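Local structure of BDI_3064 protein (Parabacteroides distasonis ATCC 8503, 5Z06) at residues V368-D373 / A381-K386; N633-R636 / L642-E645; V507-M512 / N517-E522. The protein hydrolyses linear beta-1,2-glucan and beta-1,2-glucooligosaccharides of four or more glucose units, releasing the disaccharide sophorose from the non-reducing end. All coordinates share one frame; numbering follows the deposited sequence.

Contact 1: residues V368-D373 / A381-K386; sequences VSHFID and AFFGPK
The Phe-371 ring is held between Phe-382 on one face and the His-370 ring on the other, and turns its CE2-CZ edge to Phe-383. Over the first face lies the CB of Phe-382, a CH-pi contact with CB 3.9 Å from the Phe-371 ring centroid; farther out, the edge of the Phe-382 ring points at the same face, planes at 69°. On the opposite face, His-370 CD2 stands 3.3 Å above the plane of the Phe-371 ring, toward its rim. Against Phe-383 the edge of Phe-371 points at a ring face in a T-shaped pair with centroids 4.9 Å apart, CE2 standing over the centre. His-370 meets Phe-383 obliquely, its CE1 3.4 Å from CE2 of Phe-383, closing the aromatic cluster. With CG of Phe-382 trans to its own N (chi1 -174°) and CG of Phe-383 beside its backbone N (chi1 -73°), two successive residues of the type I turn Ala-381 to Gly-384 send their rings one to a face of Phe-371, the other to its edge. Strand 371-373 pairs antiparallel with strand 320-322, whose Met-320 touches both Phe-371 and Phe-382, while Glu-394 of helix 392-408 packs against His-370.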
loop_
_atom_site.group_PDB
_atom_site.type_symbol
_atom_site.label_atom_id
_atom_site.label_comp_id
_atom_site.label_asym_id
_atom_site.label_seq_id
_atom_site.Cartn_x
_atom_site.Cartn_y
_atom_site.Cartn_z
ATOM N N VAL A 368 1.810 -10.284 20.200
ATOM C CA VAL A 368 1.961 -10.889 18.892
ATOM C C VAL A 368 3.131 -10.248 18.190
ATOM O O VAL A 368 3.577 -9.146 18.528
ATOM C CB VAL A 368 0.686 -10.767 18.009
ATOM C CG1 VAL A 368 -0.464 -11.552 18.597
ATOM C CG2 VAL A 368 0.275 -9.310 17.777
ATOM N N SER A 369 3.623 -10.955 17.191
ATOM C CA SER A 369 4.585 -10.399 16.266
ATOM C C SER A 369 3.895 -9.454 15.278
ATOM O O SER A 369 2.672 -9.436 15.142
ATOM C CB SER A 369 5.236 -11.520 15.469
ATOM O OG SER A 369 4.263 -12.270 14.778
ATOM N N HIS A 370 4.722 -8.697 14.581
ATOM C CA HIS A 370 4.285 -7.783 13.565
ATOM C C HIS A 370 3.618 -8.553 12.445
ATOM O O HIS A 370 2.554 -8.182 11.980
ATOM C CB HIS A 370 5.496 -7.058 13.004
ATOM C CG HIS A 370 5.172 -5.891 12.137
ATOM N ND1 HIS A 370 6.057 -4.847 11.983
ATOM C CD2 HIS A 370 4.088 -5.588 11.382
ATOM C CE1 HIS A 370 5.533 -3.959 11.156
ATOM N NE2 HIS A 370 4.334 -4.373 10.788
ATOM N N PHE A 371 4.291 -9.611 12.007
ATOM C CA PHE A 371 3.839 -10.390 10.890
ATOM C C PHE A 371 3.597 -11.813 11.305
ATOM O O PHE A 371 4.382 -12.396 12.061
ATOM C CB PHE A 371 4.856 -10.318 9.799
ATOM C CG PHE A 371 5.117 -8.932 9.352
ATOM C CD1 PHE A 371 4.179 -8.267 8.567
ATOM C CD2 PHE A 371 6.285 -8.269 9.717
ATOM C CE1 PHE A 371 4.407 -6.963 8.146
ATOM C CE2 PHE A 371 6.527 -6.980 9.285
ATOM C CZ PHE A 371 5.589 -6.323 8.483
ATOM N N ILE A 372 2.481 -12.346 10.830
ATOM C CA ILE A 372 2.118 -13.722 11.047
ATOM C C ILE A 372 1.689 -14.312 9.709
ATOM O O ILE A 372 1.093 -13.629 8.862
ATOM C CB ILE A 372 0.980 -13.844 12.058
ATOM C CG1 ILE A 372 1.231 -12.931 13.271
ATOM C CG2 ILE A 372 0.818 -15.300 12.471
ATOM C CD1 ILE A 372 0.085 -12.862 14.275
ATOM N N ASP A 373 2.000 -15.582 9.520
ATOM C CA ASP A 373 1.527 -16.303 8.363
ATOM C C ASP A 373 0.106 -16.705 8.721
ATOM O O ASP A 373 -0.115 -17.485 9.642
ATOM C CB ASP A 373 2.444 -17.500 8.045
ATOM C CG ASP A 373 2.038 -18.241 6.792
ATOM O OD1 ASP A 373 0.831 -18.405 6.528
ATOM O OD2 ASP A 373 2.935 -18.695 6.071
ATOM N N ALA A 381 9.402 -13.423 10.075
ATOM C CA ALA A 381 10.453 -12.468 10.381
ATOM C C ALA A 381 10.709 -11.615 9.135
ATOM O O ALA A 381 11.809 -11.547 8.588
ATOM C CB ALA A 381 11.701 -13.205 10.846
ATOM N N PHE A 382 9.659 -10.914 8.725
ATOM C CA PHE A 382 9.651 -10.180 7.478
ATOM C C PHE A 382 10.675 -9.054 7.446
ATOM O O PHE A 382 11.269 -8.814 6.415
ATOM C CB PHE A 382 8.259 -9.611 7.225
ATOM C CG PHE A 382 8.106 -8.961 5.884
ATOM C CD1 PHE A 382 8.283 -9.700 4.720
ATOM C CD2 PHE A 382 7.780 -7.610 5.783
ATOM C CE1 PHE A 382 8.136 -9.113 3.483
ATOM C CE2 PHE A 382 7.632 -7.014 4.549
ATOM C CZ PHE A 382 7.809 -7.766 3.397
ATOM N N PHE A 383 10.862 -8.376 8.573
ATOM C CA PHE A 383 11.835 -7.280 8.686
ATOM C C PHE A 383 13.266 -7.718 9.011
ATOM O O PHE A 383 14.160 -6.869 9.162
ATOM C CB PHE A 383 11.374 -6.255 9.733
ATOM C CG PHE A 383 10.226 -5.394 9.300
ATOM C CD1 PHE A 383 9.736 -5.396 7.988
ATOM C CD2 PHE A 383 9.690 -4.506 10.206
ATOM C CE1 PHE A 383 8.706 -4.565 7.629
ATOM C CE2 PHE A 383 8.661 -3.670 9.845
ATOM C CZ PHE A 383 8.168 -3.708 8.556
ATOM N N GLY A 384 13.482 -9.018 9.117
ATOM C CA GLY A 384 14.790 -9.562 9.344
ATOM C C GLY A 384 14.737 -10.542 10.483
ATOM O O GLY A 384 13.768 -10.549 11.250
ATOM N N PRO A 385 15.797 -11.357 10.621
ATOM C CA PRO A 385 15.823 -12.457 11.599
ATOM C C PRO A 385 15.792 -12.001 13.067
ATOM O O PRO A 385 15.437 -12.778 13.929
ATOM C CB PRO A 385 17.128 -13.193 11.258
ATOM C CG PRO A 385 18.025 -12.100 10.719
ATOM C CD PRO A 385 17.094 -11.218 9.917
ATOM N N LYS A 386 16.117 -10.749 13.350
ATOM C CA LYS A 386 15.989 -10.231 14.718
ATOM C C LYS A 386 14.544 -9.981 15.116
ATOM O O LYS A 386 14.184 -10.102 16.292
ATOM C CB LYS A 386 16.806 -8.957 14.884
ATOM C CG LYS A 386 18.290 -9.169 14.626
ATOM C CD LYS A 386 19.090 -7.904 14.833
ATOM C CE LYS A 386 20.559 -8.225 14.690
ATOM N NZ LYS A 386 21.324 -6.965 14.713
#

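Contact 2: residues N633-R636 / L642-E645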
loop_
_atom_site.group_PDB
_atom_site.type_symbol
_atom_site.label_atom_id
_atom_site.label_comp_id
_atom_site.label_asym_id
_atom_site.label_seq_id
_atom_site.Cartn_x
_atom_site.Cartn_y
_atom_site.Cartn_z
ATOM N N ASN A 633 -10.285 16.100 -4.314
ATOM C CA ASN A 633 -9.200 16.254 -5.238
ATOM C C ASN A 633 -8.640 14.903 -5.664
ATOM O O ASN A 633 -8.527 14.606 -6.858
ATOM C CB ASN A 633 -8.090 17.057 -4.564
ATOM C CG ASN A 633 -6.935 17.350 -5.491
ATOM O OD1 ASN A 633 -7.147 17.607 -6.678
ATOM N ND2 ASN A 633 -5.709 17.349 -4.947
ATOM N N TYR A 634 -8.278 14.089 -4.679
ATOM C CA TYR A 634 -7.698 12.774 -4.963
ATOM C C TYR A 634 -8.590 11.930 -5.870
ATOM O O TYR A 634 -8.111 11.286 -6.815
ATOM C CB TYR A 634 -7.433 12.016 -3.658
ATOM C CG TYR A 634 -6.395 12.614 -2.762
ATOM C CD1 TYR A 634 -5.447 13.503 -3.239
ATOM C CD2 TYR A 634 -6.329 12.240 -1.424
ATOM C CE1 TYR A 634 -4.494 14.047 -2.404
ATOM C CE2 TYR A 634 -5.362 12.745 -0.596
ATOM C CZ TYR A 634 -4.456 13.666 -1.087
ATOM O OH TYR A 634 -3.499 14.196 -0.275
ATOM N N TYR A 635 -9.883 11.934 -5.561
ATOM C CA TYR A 635 -10.847 11.215 -6.348
ATOM C C TYR A 635 -11.119 11.890 -7.685
ATOM O O TYR A 635 -10.897 11.284 -8.730
ATOM C CB TYR A 635 -12.132 11.040 -5.578
ATOM C CG TYR A 635 -13.122 10.204 -6.308
ATOM C CD1 TYR A 635 -12.859 8.863 -6.591
ATOM C CD2 TYR A 635 -14.321 10.742 -6.754
ATOM C CE1 TYR A 635 -13.775 8.089 -7.293
ATOM C CE2 TYR A 635 -15.225 9.975 -7.464
ATOM C CZ TYR A 635 -14.950 8.650 -7.728
ATOM O OH TYR A 635 -15.873 7.901 -8.423
ATOM N N ARG A 636 -11.609 13.127 -7.662
ATOM C CA ARG A 636 -12.119 13.725 -8.891
ATOM C C ARG A 636 -11.039 14.144 -9.836
ATOM O O ARG A 636 -11.242 14.025 -11.012
ATOM C CB ARG A 636 -13.013 14.917 -8.630
ATOM C CG ARG A 636 -14.374 14.512 -8.119
ATOM C CD ARG A 636 -15.129 15.726 -7.642
ATOM N NE ARG A 636 -16.460 15.317 -7.221
ATOM C CZ ARG A 636 -17.112 15.770 -6.159
ATOM N NH1 ARG A 636 -16.576 16.670 -5.369
ATOM N NH2 ARG A 636 -18.312 15.302 -5.879
ATOM N N LEU A 642 -5.039 7.556 -9.208
ATOM C CA LEU A 642 -4.948 7.445 -7.757
ATOM C C LEU A 642 -6.065 6.632 -7.102
ATOM O O LEU A 642 -5.896 6.161 -5.986
ATOM C CB LEU A 642 -4.892 8.835 -7.133
ATOM C CG LEU A 642 -4.477 8.949 -5.676
ATOM C CD1 LEU A 642 -3.126 8.298 -5.482
ATOM C CD2 LEU A 642 -4.384 10.411 -5.282
ATOM N N TRP A 643 -7.211 6.486 -7.771
ATOM C CA TRP A 643 -8.339 5.734 -7.211
ATOM C C TRP A 643 -8.335 4.318 -7.751
ATOM O O TRP A 643 -8.289 4.110 -8.937
ATOM C CB TRP A 643 -9.649 6.385 -7.554
ATOM C CG TRP A 643 -10.792 5.651 -7.015
ATOM C CD1 TRP A 643 -11.660 4.895 -7.716
ATOM C CD2 TRP A 643 -11.210 5.601 -5.651
ATOM N NE1 TRP A 643 -12.604 4.357 -6.878
ATOM C CE2 TRP A 643 -12.364 4.788 -5.602
ATOM C CE3 TRP A 643 -10.742 6.186 -4.468
ATOM C CZ2 TRP A 643 -13.056 4.529 -4.414
ATOM C CZ3 TRP A 643 -11.428 5.929 -3.269
ATOM C CH2 TRP A 643 -12.582 5.103 -3.260
ATOM N N GLY A 644 -8.389 3.355 -6.860
ATOM C CA GLY A 644 -8.290 1.972 -7.221
ATOM C C GLY A 644 -9.324 1.146 -6.475
ATOM O O GLY A 644 -10.216 1.687 -5.791
ATOM N N GLU A 645 -9.111 -0.163 -6.546
ATOM C CA GLU A 645 -10.078 -1.174 -6.132
ATOM C C GLU A 645 -10.221 -1.234 -4.635
ATOM O O GLU A 645 -11.288 -1.632 -4.130
ATOM C CB GLU A 645 -9.646 -2.551 -6.646
ATOM C CG GLU A 645 -9.736 -2.710 -8.159
ATOM C CD GLU A 645 -8.620 -2.048 -8.938
ATOM O OE1 GLU A 645 -7.642 -1.569 -8.349
ATOM O OE2 GLU A 645 -8.720 -2.042 -10.164
#
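The last turn of helix 624-636 lies beside the point where the short helix 639-642 gives way to strand 643-644, with CA of Tyr-635 6.1 Å from CA of Trp-643 and CA of Tyr-634 6.6 Å from CA of Leu-642. Tyr-635 turns the CD1-CE1 edge of its ring onto one face of the Trp-643 indole, an edge-to-face pair almost exactly perpendicular, with planes at 85°. CD1 sits 3.8 Å from both CG and CD2 of the indole, while CE1 reaches over toward CD1 and NE1, putting the tyrosine edge above the five-membered ring. CG of Trp-643 is trans to its backbone N (chi1 180°), which sets the face of the indole against the Tyr-635 edge. Beside this pair, Leu-642 lays its CD2 methyl against Tyr-634, 3.8 Å from CB and about as close to CG and CD1. Met-290 of helix 284-297 touches both Tyr-635 and Trp-643. The contact is buried and rests on carbon and ring surfaces; the polar end of Tyr-635 is satisfied elsewhere, its OH bonding with His-204 ND1 and Arg-203 N, so the phenol can lie in the interior with its hydroxyl paired and its CD1-CE1 edge against the indole.

Contact 3: residues V507-M512 / N517-E522; sequences VEDGKM and NTYYGE
The Asp-509 carboxylate has the Asn-517 amide over one face and the Tyr-519 hydroxyl at OD2. ND2 of Asn-517 stands almost directly above CG of Asp-509, 3.5 Å from it, with the two planes 28° apart; ND2 is not hydrogen-bonded to either carboxylate oxygen. The Tyr-519 ring, in turn, meets Asp-509 at its edge: OD2 lies near the ring plane beside the hydroxyl, 3.3 Å from CZ and 3.4 Å from CE1, and the carboxylate is turned 34° from the ring. The link across the contact is a very short hydrogen bond given by Tyr-519 OH to Asp-509 OD2, modelled at 2.5 Å. In Asp-509, CG beside the backbone N (chi1 -54°) brings OD2 to the phenol and turns a face of the carboxylate to Asn-517. The aspartate is the second residue of a type II turn, Glu-508 to Lys-511, closed by Lys-511 N to Glu-508 O at 3.0 Å and also spanned by a salt bridge of 2.8 Å from Lys-511 NZ to Glu-508 OE1; Gly-510 takes the positive phi at the third position. In the other segment, Tyr-519 opens the type I' turn to Glu-522 that joins strands 518-519 and 522-523 into a hairpin. Asn-515, in the connection between the segments, offers its ND2 to the same tyrosine hydroxyl, so the phenol oxygen both gives and accepts a bond. At this surface site the two turns are therefore joined through one charged, directional link. The phenol donates to a carboxylate oxygen and would be expected to stabilise the aspartate's negative charge, although the exact length of the bond is doubtful.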
loop_
_atom_site.group_PDB
_atom_site.type_symbol
_atom_site.label_atom_id
_atom_site.label_comp_id
_atom_site.label_asym_id
_atom_site.label_seq_id
_atom_site.Cartn_x
_atom_site.Cartn_y
_atom_site.Cartn_z
ATOM N N VAL A 507 16.048 17.634 14.390
ATOM C CA VAL A 507 15.862 18.955 14.951
ATOM C C VAL A 507 15.845 18.753 16.440
ATOM O O VAL A 507 15.714 17.626 16.940
ATOM C CB VAL A 507 14.561 19.671 14.513
ATOM C CG1 VAL A 507 14.588 20.012 13.016
ATOM C CG2 VAL A 507 13.322 18.863 14.872
ATOM N N GLU A 508 15.980 19.862 17.137
ATOM C CA GLU A 508 15.933 19.867 18.580
ATOM C C GLU A 508 14.483 19.974 19.057
ATOM O O GLU A 508 14.183 19.605 20.181
ATOM C CB GLU A 508 16.755 21.036 19.107
ATOM C CG GLU A 508 18.237 20.941 18.807
ATOM C CD GLU A 508 18.954 20.021 19.775
ATOM O OE1 GLU A 508 19.124 20.436 20.954
ATOM O OE2 GLU A 508 19.333 18.897 19.360
ATOM N N ASP A 509 13.597 20.473 18.186
ATOM C CA ASP A 509 12.224 20.784 18.543
ATOM C C ASP A 509 11.558 19.501 19.037
ATOM O O ASP A 509 11.633 18.472 18.358
ATOM C CB ASP A 509 11.400 21.290 17.334
ATOM C CG ASP A 509 12.023 22.491 16.591
ATOM O OD1 ASP A 509 13.203 22.825 16.812
ATOM O OD2 ASP A 509 11.316 23.083 15.755
ATOM N N GLY A 510 10.930 19.559 20.218
ATOM C CA GLY A 510 10.238 18.408 20.777
ATOM C C GLY A 510 11.117 17.357 21.423
ATOM O O GLY A 510 10.615 16.326 21.893
ATOM N N LYS A 511 12.419 17.607 21.500
ATOM C CA LYS A 511 13.297 16.658 22.170
ATOM C C LYS A 511 12.932 16.514 23.670
ATOM O O LYS A 511 13.210 15.481 24.256
ATOM C CB LYS A 511 14.778 17.017 21.978
ATOM C CG LYS A 511 15.243 18.196 22.807
ATOM C CD LYS A 511 16.717 18.457 22.561
ATOM C CE LYS A 511 17.255 19.401 23.611
ATOM N NZ LYS A 511 18.733 19.482 23.517
ATOM N N MET A 512 12.292 17.523 24.260
ATOM C CA MET A 512 11.795 17.451 25.654
ATOM C C MET A 512 10.396 16.823 25.782
ATOM O O MET A 512 9.745 16.967 26.813
ATOM C CB MET A 512 11.761 18.864 26.287
ATOM C CG MET A 512 13.096 19.611 26.323
ATOM S SD MET A 512 14.358 18.590 27.088
ATOM C CE MET A 512 13.888 18.655 28.827
ATOM N N ASN A 517 7.378 25.210 20.245
ATOM C CA ASN A 517 7.588 26.019 19.055
ATOM C C ASN A 517 6.302 26.210 18.278
ATOM O O ASN A 517 5.311 25.487 18.475
ATOM C CB ASN A 517 8.627 25.378 18.150
ATOM C CG ASN A 517 10.003 25.400 18.762
ATOM O OD1 ASN A 517 10.608 26.454 18.821
ATOM N ND2 ASN A 517 10.501 24.246 19.217
ATOM N N THR A 518 6.336 27.209 17.407
ATOM C CA THR A 518 5.227 27.533 16.530
ATOM C C THR A 518 5.611 27.209 15.082
ATOM O O THR A 518 6.714 27.525 14.638
ATOM C CB THR A 518 4.832 29.006 16.671
ATOM O OG1 THR A 518 4.388 29.226 18.010
ATOM C CG2 THR A 518 3.677 29.375 15.731
ATOM N N TYR A 519 4.669 26.590 14.367
ATOM C CA TYR A 519 4.822 26.215 12.958
ATOM C C TYR A 519 3.560 26.632 12.273
ATOM O O TYR A 519 2.463 26.249 12.705
ATOM C CB TYR A 519 4.989 24.704 12.806
ATOM C CG TYR A 519 6.056 24.153 13.693
ATOM C CD1 TYR A 519 7.403 24.207 13.323
ATOM C CD2 TYR A 519 5.729 23.621 14.932
ATOM C CE1 TYR A 519 8.386 23.707 14.158
ATOM C CE2 TYR A 519 6.701 23.120 15.773
ATOM C CZ TYR A 519 8.013 23.164 15.390
ATOM O OH TYR A 519 8.926 22.661 16.259
ATOM N N TYR A 520 3.700 27.438 11.227
ATOM C CA TYR A 520 2.556 27.884 10.443
ATOM C C TYR A 520 1.508 28.449 11.389
ATOM O O TYR A 520 0.306 28.195 11.252
ATOM C CB TYR A 520 2.021 26.727 9.585
ATOM C CG TYR A 520 3.167 26.086 8.843
ATOM C CD1 TYR A 520 3.703 26.690 7.711
ATOM C CD2 TYR A 520 3.776 24.937 9.316
ATOM C CE1 TYR A 520 4.796 26.163 7.064
ATOM C CE2 TYR A 520 4.861 24.392 8.648
ATOM C CZ TYR A 520 5.371 25.026 7.529
ATOM O OH TYR A 520 6.447 24.522 6.845
ATOM N N GLY A 521 1.994 29.197 12.384
ATOM C CA GLY A 521 1.117 29.891 13.321
ATOM C C GLY A 521 0.466 29.063 14.399
ATOM O O GLY A 521 -0.251 29.626 15.236
ATOM N N GLU A 522 0.710 27.747 14.385
ATOM C CA GLU A 522 0.176 26.826 15.370
ATOM C C GLU A 522 1.256 26.510 16.368
ATOM O O GLU A 522 2.291 25.951 16.004
ATOM C CB GLU A 522 -0.279 25.529 14.720
ATOM C CG GLU A 522 -1.473 25.689 13.799
ATOM C CD GLU A 522 -2.724 26.110 14.517
ATOM O OE1 GLU A 522 -2.837 25.854 15.725
ATOM O OE2 GLU A 522 -3.611 26.699 13.873
#

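Burial falls from contact 2 through contact 1 to contact 3, and the chemistry follows it. Contact 2 is buried throughout and contact 1 partly so; both depend on rings meeting edge to face, but contact 2 joins a helix end to the start of a strand, whereas contact 1 sets a short strand against a turn. Contact 3, at the surface, replaces ring packing with a phenol-carboxylate bond between two turns. No element is shared, and the contacts follow one another along the chain as 1, 3, 2. Contacts 1 and 2 lie on opposite sides of the chain's centre, their nearest atoms about 20 Å apart; contacts 2 and 3 share the glycoamylase-like range, about 16 Å apart at their nearest atoms.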